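Local coordinates for protein erythrocyte binding antigen 140 (Plasmodium falciparum, PDB 4GF2) that probably binds a host receptor on the red cell surface, as a sialic-acid-binding adhesin of the malaria parasite linked to glycophorin C and erythrocyte invasion, at residues 481-486 with 561-566. The protein carries 3 engineered substitutions. Residues are numbered along the deposited sequence; the frame is centred on the assembly and turned at random.
Sequences RWFKEW and KEANVY
F483 and Y566 bring their rings together between helix 478-508 and the first turn of helix 563-570. The planes are close to parallel, at 19°, but the centroids lie 5.8 Å apart: near-parallel rings that are displaced, with little overlap. Contact is made through CD2 of F483 and the CD2-CE2 side of the Y566 ring, with F483 CD2 3.9 Å from Y566 CE2. Both side chains leave their helices toward the other segment with CG anti to the backbone N (chi1 -170° for F483, 166° for Y566). Further out on the F483 ring, CE2 rests 4.2 Å from CB of A563, one turn before Y566.

At its far end the tyrosine reaches the backbone of the first helix. Its OH approaches CB of K484 at 4.0 Å and hydrogen-bonds to the carbonyl O of L480, the residue just before 481-486, so the buried hydroxyl has a polar partner although its neighbours within 481-486 make only van der Waals contact. K484 is brushed at the root of its side chain, and the amino end turns off from the contact.

The turn that carries the tyrosine is held by E562, the N-cap residue of helix 563-570, whose carbonyl O accepts from both V565 N and Y566 N (2.9 Å to the latter). A563 also touches Y543 of helix 518-548. Separately, R481, pointing away from this contact, ties helix 478-508 to helix 388-407: NH1 pairs with D404 and NH2 with D401 in salt bridges, and NH1 also hydrogen-bonds to the backbone O of I476. The contact is thus apolar and aromatic helix-helix packing within the C-terminal part of the chain, joining a long helix of the second Duffy binding (DBL) domain to a short later helix in this predominantly helical, disulfide-rich fold.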
ATOM      1  N   ARG A 481     -13.489  28.803  -7.171  1.00 49.98           N
ATOM      2  CA  ARG A 481     -12.036  28.829  -7.235  1.00 50.67           C
ATOM      3  C   ARG A 481     -11.590  29.117  -8.659  1.00 51.20           C
ATOM      4  O   ARG A 481     -10.634  29.861  -8.880  1.00 53.53           O
ATOM      5  CB  ARG A 481     -11.448  27.501  -6.768  1.00 49.30           C
ATOM      6  CG  ARG A 481     -11.895  27.080  -5.379  1.00 52.14           C
ATOM      7  CD  ARG A 481     -11.024  25.960  -4.837  1.00 53.40           C
ATOM      8  NE  ARG A 481     -10.761  24.921  -5.834  1.00 52.53           N
ATOM      9  CZ  ARG A 481     -11.438  23.781  -5.949  1.00 51.14           C
ATOM     10  NH1 ARG A 481     -12.447  23.500  -5.131  1.00 52.04           N
ATOM     11  NH2 ARG A 481     -11.100  22.911  -6.891  1.00 49.67           N
ATOM     12  N   TRP A 482     -12.290  28.530  -9.623  1.00 49.65           N
ATOM     13  CA  TRP A 482     -11.939  28.690 -11.028  1.00 46.86           C
ATOM     14  C   TRP A 482     -12.238  30.098 -11.506  1.00 48.33           C
ATOM     15  O   TRP A 482     -11.440  30.698 -12.222  1.00 48.03           O
ATOM     16  CB  TRP A 482     -12.694  27.675 -11.887  1.00 43.68           C
ATOM     17  CG  TRP A 482     -12.214  26.284 -11.692  1.00 42.72           C
ATOM     18  CD1 TRP A 482     -11.175  25.878 -10.901  1.00 43.13           C
ATOM     19  CD2 TRP A 482     -12.741  25.101 -12.302  1.00 42.02           C
ATOM     20  NE1 TRP A 482     -11.028  24.515 -10.980  1.00 42.39           N
ATOM     21  CE2 TRP A 482     -11.977  24.016 -11.832  1.00 41.47           C
ATOM     22  CE3 TRP A 482     -13.786  24.856 -13.196  1.00 43.06           C
ATOM     23  CZ2 TRP A 482     -12.227  22.707 -12.226  1.00 41.39           C
ATOM     24  CZ3 TRP A 482     -14.031  23.556 -13.586  1.00 43.22           C
ATOM     25  CH2 TRP A 482     -13.255  22.498 -13.102  1.00 42.33           C
ATOM     26  N   PHE A 483     -13.396  30.615 -11.110  1.00 50.54           N
ATOM     27  CA  PHE A 483     -13.815  31.956 -11.493  1.00 54.73           C
ATOM     28  C   PHE A 483     -12.724  32.968 -11.145  1.00 56.61           C
ATOM     29  O   PHE A 483     -12.338  33.792 -11.975  1.00 58.04           O
ATOM     30  CB  PHE A 483     -15.116  32.323 -10.775  1.00 58.15           C
ATOM     31  CG  PHE A 483     -15.766  33.586 -11.283  1.00 61.38           C
ATOM     32  CD1 PHE A 483     -15.368  34.167 -12.477  1.00 60.47           C
ATOM     33  CD2 PHE A 483     -16.775  34.192 -10.557  1.00 65.35           C
ATOM     34  CE1 PHE A 483     -15.970  35.326 -12.934  1.00 62.99           C
ATOM     35  CE2 PHE A 483     -17.378  35.350 -11.010  1.00 67.91           C
ATOM     36  CZ  PHE A 483     -16.974  35.917 -12.200  1.00 66.91           C
ATOM     37  N   LYS A 484     -12.228  32.897  -9.914  1.00 56.58           N
ATOM     38  CA  LYS A 484     -11.149  33.773  -9.471  1.00 57.95           C
ATOM     39  C   LYS A 484      -9.873  33.517 -10.270  1.00 57.83           C
ATOM     40  O   LYS A 484      -9.169  34.454 -10.642  1.00 62.41           O
ATOM     41  CB  LYS A 484     -10.879  33.585  -7.977  1.00 59.89           C
ATOM     42  CG  LYS A 484      -9.403  33.506  -7.631  1.00 64.36           C
ATOM     43  CD  LYS A 484      -9.166  33.557  -6.130  1.00 73.37           C
ATOM     44  CE  LYS A 484      -7.889  32.824  -5.749  1.00 78.69           C
ATOM     45  NZ  LYS A 484      -6.713  33.274  -6.543  1.00 82.13           N
ATOM     46  N   GLU A 485      -9.575  32.245 -10.526  1.00 54.09           N
ATOM     47  CA  GLU A 485      -8.404  31.881 -11.316  1.00 51.93           C
ATOM     48  C   GLU A 485      -8.499  32.526 -12.694  1.00 50.97           C
ATOM     49  O   GLU A 485      -7.500  32.985 -13.250  1.00 50.05           O
ATOM     50  CB  GLU A 485      -8.294  30.357 -11.450  1.00 49.42           C
ATOM     51  CG  GLU A 485      -7.000  29.870 -12.104  1.00 49.57           C
ATOM     52  CD  GLU A 485      -6.943  28.354 -12.258  1.00 48.03           C
ATOM     53  OE1 GLU A 485      -7.847  27.660 -11.741  1.00 49.25           O
ATOM     54  OE2 GLU A 485      -5.990  27.853 -12.897  1.00 47.05           O
ATOM     55  N   TRP A 486      -9.710  32.557 -13.240  1.00 51.76           N
ATOM     56  CA  TRP A 486      -9.947  33.164 -14.541  1.00 51.06           C
ATOM     57  C   TRP A 486      -9.690  34.666 -14.475  1.00 53.12           C
ATOM     58  O   TRP A 486      -9.065  35.237 -15.368  1.00 54.27           O
ATOM     59  CB  TRP A 486     -11.380  32.892 -14.999  1.00 49.37           C
ATOM     60  CG  TRP A 486     -11.736  33.564 -16.284  1.00 50.26           C
ATOM     61  CD1 TRP A 486     -11.719  33.011 -17.528  1.00 48.95           C
ATOM     62  CD2 TRP A 486     -12.166  34.920 -16.452  1.00 54.69           C
ATOM     63  NE1 TRP A 486     -12.112  33.938 -18.463  1.00 51.46           N
ATOM     64  CE2 TRP A 486     -12.391  35.119 -17.827  1.00 54.74           C
ATOM     65  CE3 TRP A 486     -12.380  35.987 -15.575  1.00 58.00           C
ATOM     66  CZ2 TRP A 486     -12.815  36.338 -18.345  1.00 56.75           C
ATOM     67  CZ3 TRP A 486     -12.803  37.198 -16.091  1.00 59.80           C
ATOM     68  CH2 TRP A 486     -13.016  37.362 -17.462  1.00 58.85           C
ATOM     69  N   LYS A 561     -22.456  39.375  -2.915  1.00107.41           N
ATOM     70  CA  LYS A 561     -21.435  40.225  -3.513  1.00106.42           C
ATOM     71  C   LYS A 561     -21.508  40.083  -5.026  1.00 98.99           C
ATOM     72  O   LYS A 561     -21.355  38.986  -5.559  1.00 94.07           O
ATOM     73  CB  LYS A 561     -20.040  39.844  -3.017  1.00108.99           C
ATOM     74  CG  LYS A 561     -19.784  40.189  -1.562  1.00118.73           C
ATOM     75  CD  LYS A 561     -18.322  39.989  -1.198  1.00122.20           C
ATOM     76  CE  LYS A 561     -18.041  40.423   0.233  1.00130.42           C
ATOM     77  NZ  LYS A 561     -16.594  40.337   0.572  1.00131.12           N
ATOM     78  N   GLU A 562     -21.758  41.193  -5.711  1.00 99.04           N
ATOM     79  CA  GLU A 562     -21.868  41.176  -7.164  1.00 95.44           C
ATOM     80  C   GLU A 562     -20.668  40.450  -7.766  1.00 89.87           C
ATOM     81  O   GLU A 562     -19.540  40.596  -7.295  1.00 90.31           O
ATOM     82  CB  GLU A 562     -21.967  42.600  -7.715  1.00 98.55           C
ATOM     83  CG  GLU A 562     -23.128  42.815  -8.674  1.00101.01           C
ATOM     84  CD  GLU A 562     -24.480  42.621  -8.012  1.00106.27           C
ATOM     85  OE1 GLU A 562     -25.115  43.634  -7.644  1.00113.69           O
ATOM     86  OE2 GLU A 562     -24.908  41.457  -7.864  1.00103.90           O
ATOM     87  N   ALA A 563     -20.923  39.661  -8.804  1.00 84.31           N
ATOM     88  CA  ALA A 563     -19.888  38.853  -9.440  1.00 74.21           C
ATOM     89  C   ALA A 563     -18.598  39.637  -9.655  1.00 71.89           C
ATOM     90  O   ALA A 563     -17.518  39.188  -9.263  1.00 68.79           O
ATOM     91  CB  ALA A 563     -20.393  38.305 -10.768  1.00 70.09           C
ATOM     92  N   ASN A 564     -18.710  40.806 -10.279  1.00 77.40           N
ATOM     93  CA  ASN A 564     -17.532  41.602 -10.605  1.00 79.60           C
ATOM     94  C   ASN A 564     -16.839  42.139  -9.355  1.00 77.57           C
ATOM     95  O   ASN A 564     -15.664  42.506  -9.396  1.00 77.04           O
ATOM     96  CB  ASN A 564     -17.889  42.744 -11.563  1.00 91.09           C
ATOM     97  CG  ASN A 564     -18.985  43.640 -11.027  1.00103.27           C
ATOM     98  OD1 ASN A 564     -19.358  43.555  -9.858  1.00108.40           O
ATOM     99  ND2 ASN A 564     -19.508  44.512 -11.884  1.00107.45           N
ATOM    100  N   VAL A 565     -17.565  42.177  -8.242  1.00 79.15           N
ATOM    101  CA  VAL A 565     -16.976  42.579  -6.971  1.00 80.73           C
ATOM    102  C   VAL A 565     -16.172  41.426  -6.394  1.00 79.64           C
ATOM    103  O   VAL A 565     -15.042  41.604  -5.939  1.00 80.04           O
ATOM    104  CB  VAL A 565     -18.050  43.011  -5.957  1.00 83.66           C
ATOM    105  CG1 VAL A 565     -17.451  43.116  -4.561  1.00 85.65           C
ATOM    106  CG2 VAL A 565     -18.676  44.334  -6.381  1.00 87.38           C
ATOM    107  N   TYR A 566     -16.765  40.239  -6.417  1.00 78.77           N
ATOM    108  CA  TYR A 566     -16.081  39.035  -5.974  1.00 76.10           C
ATOM    109  C   TYR A 566     -14.725  38.907  -6.660  1.00 72.13           C
ATOM    110  O   TYR A 566     -13.736  38.526  -6.032  1.00 69.11           O
ATOM    111  CB  TYR A 566     -16.943  37.808  -6.266  1.00 76.32           C
ATOM    112  CG  TYR A 566     -16.208  36.494  -6.148  1.00 75.96           C
ATOM    113  CD1 TYR A 566     -16.131  35.823  -4.936  1.00 78.75           C
ATOM    114  CD2 TYR A 566     -15.596  35.922  -7.254  1.00 73.89           C
ATOM    115  CE1 TYR A 566     -15.461  34.618  -4.829  1.00 76.73           C
ATOM    116  CE2 TYR A 566     -14.925  34.721  -7.158  1.00 71.82           C
ATOM    117  CZ  TYR A 566     -14.860  34.073  -5.945  1.00 71.81           C
ATOM    118  OH  TYR A 566     -14.189  32.877  -5.855  1.00 67.09           O
TER